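Rifin (Plasmodium falciparum, PDB 7JZI) belongs to the RIFIN family of variant surface antigens and is probably displayed on infected red blood cells, where such proteins can engage host receptors. Local coordinates at residues H22-K25 and I26-E29. Residues are numbered along the deposited sequence; the frame is centred on the assembly and turned at random.
Sequences HGMK and IVIE
Met-24 meets Val-27 and Ile-28 one turn further along the same alpha-helix, 8-33, in the i to i+3 and i to i+4 packing of a helix flank within this alpha-helical RIFIN fragment, which has no strands. The thioether chain leaves with CG anti to the backbone N (chi1 -157°) and crosses both branched side chains at about a right angle. Its CG stands 4.2 Å from Val-27 CG2, while the terminal CE touches Ile-28 CG2 at 4.0 Å. Phe-47 and Val-48 of helix 43-50 pack against Met-24, and Val-48 also reaches Ile-28, giving an apolar seam between the two helices. Ile-26 serves a different face: its CG1 lies 3.6 Å from Gly-23 O, and its CG2 approaches the His-22 ring obliquely, 4.5 Å from CE1. There helix 101-127 adjoins the helix, with Lys-115 and Ser-119 against Ile-26 and Leu-123 against His-22. Lys-25 contributes mainly through its backbone, its O accepting a hydrogen bond from Glu-29 N, although the position of that oxygen is less certain. The Glu-29 carboxylate turns to Lys-32 in a salt bridge. Ile-28 N donates to Met-24 O at 2.9 Å, with an N-H...O angle of 149°.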
loop_
_atom_site.group_PDB
_atom_site.type_symbol
_atom_site.label_atom_id
_atom_site.label_comp_id
_atom_site.label_asym_id
_atom_site.label_seq_id
_atom_site.Cartn_x
_atom_site.Cartn_y
_atom_site.Cartn_z
ATOM N N HIS B 22 20.936 -20.728 1.484
ATOM C CA HIS B 22 20.592 -20.464 0.102
ATOM C C HIS B 22 19.123 -20.103 -0.068
ATOM O O HIS B 22 18.800 -19.337 -0.976
ATOM C CB HIS B 22 21.108 -21.600 -0.787
ATOM C CG HIS B 22 20.844 -21.411 -2.251
ATOM N ND1 HIS B 22 20.366 -20.244 -2.798
ATOM C CD2 HIS B 22 21.182 -22.172 -3.313
ATOM C CE1 HIS B 22 20.264 -20.359 -4.104
ATOM N NE2 HIS B 22 20.770 -21.525 -4.447
ATOM N N GLY B 23 18.202 -20.708 0.688
ATOM C CA GLY B 23 16.806 -20.334 0.547
ATOM C C GLY B 23 16.535 -18.878 0.868
ATOM O O GLY B 23 15.576 -18.303 0.348
ATOM N N MET B 24 17.344 -18.265 1.741
ATOM C CA MET B 24 17.104 -16.849 2.037
ATOM C C MET B 24 17.519 -15.875 0.925
ATOM O O MET B 24 16.931 -14.789 0.836
ATOM C CB MET B 24 17.775 -16.442 3.344
ATOM C CG MET B 24 17.097 -15.205 3.938
ATOM S SD MET B 24 17.526 -14.804 5.631
ATOM C CE MET B 24 18.448 -13.307 5.332
ATOM N N LYS B 25 18.564 -16.174 0.138
ATOM C CA LYS B 25 19.053 -15.183 -0.832
ATOM C C LYS B 25 18.014 -14.820 -1.904
ATOM O O LYS B 25 17.800 -13.628 -2.195
ATOM C CB LYS B 25 20.355 -15.667 -1.477
ATOM C CG LYS B 25 21.251 -16.430 -0.524
ATOM C CD LYS B 25 22.694 -16.330 -0.971
ATOM C CE LYS B 25 23.582 -17.194 -0.126
ATOM N NZ LYS B 25 23.658 -18.562 -0.622
ATOM N N ILE B 26 17.393 -15.821 -2.536
ATOM C CA ILE B 26 16.365 -15.522 -3.530
ATOM C C ILE B 26 15.259 -14.648 -2.926
ATOM O O ILE B 26 14.731 -13.735 -3.580
ATOM C CB ILE B 26 15.851 -16.827 -4.183
ATOM C CG1 ILE B 26 15.236 -17.816 -3.184
ATOM C CG2 ILE B 26 16.929 -17.529 -5.042
ATOM C CD1 ILE B 26 14.884 -19.188 -3.903
ATOM N N VAL B 27 14.887 -14.889 -1.669
ATOM C CA VAL B 27 13.816 -14.053 -1.142
ATOM C C VAL B 27 14.322 -12.677 -0.709
ATOM O O VAL B 27 13.542 -11.720 -0.688
ATOM C CB VAL B 27 13.056 -14.749 0.008
ATOM C CG1 VAL B 27 12.520 -16.129 -0.412
ATOM C CG2 VAL B 27 13.892 -14.869 1.266
ATOM N N ILE B 28 15.617 -12.511 -0.413
ATOM C CA ILE B 28 16.088 -11.130 -0.253
ATOM C C ILE B 28 16.005 -10.385 -1.579
ATOM O O ILE B 28 15.711 -9.180 -1.610
ATOM C CB ILE B 28 17.474 -11.019 0.432
ATOM C CG1 ILE B 28 18.676 -11.640 -0.300
ATOM C CG2 ILE B 28 17.419 -11.509 1.871
ATOM C CD1 ILE B 28 19.360 -10.732 -1.327
ATOM N N GLU B 29 16.264 -11.081 -2.691
ATOM C CA GLU B 29 15.972 -10.500 -3.999
ATOM C C GLU B 29 14.510 -10.078 -4.060
ATOM O O GLU B 29 14.181 -8.989 -4.549
ATOM C CB GLU B 29 16.288 -11.496 -5.121
ATOM C CG GLU B 29 17.598 -12.263 -4.982
ATOM C CD GLU B 29 18.779 -11.528 -5.589
ATOM O OE1 GLU B 29 19.592 -10.969 -4.823
ATOM O OE2 GLU B 29 18.890 -11.505 -6.833
#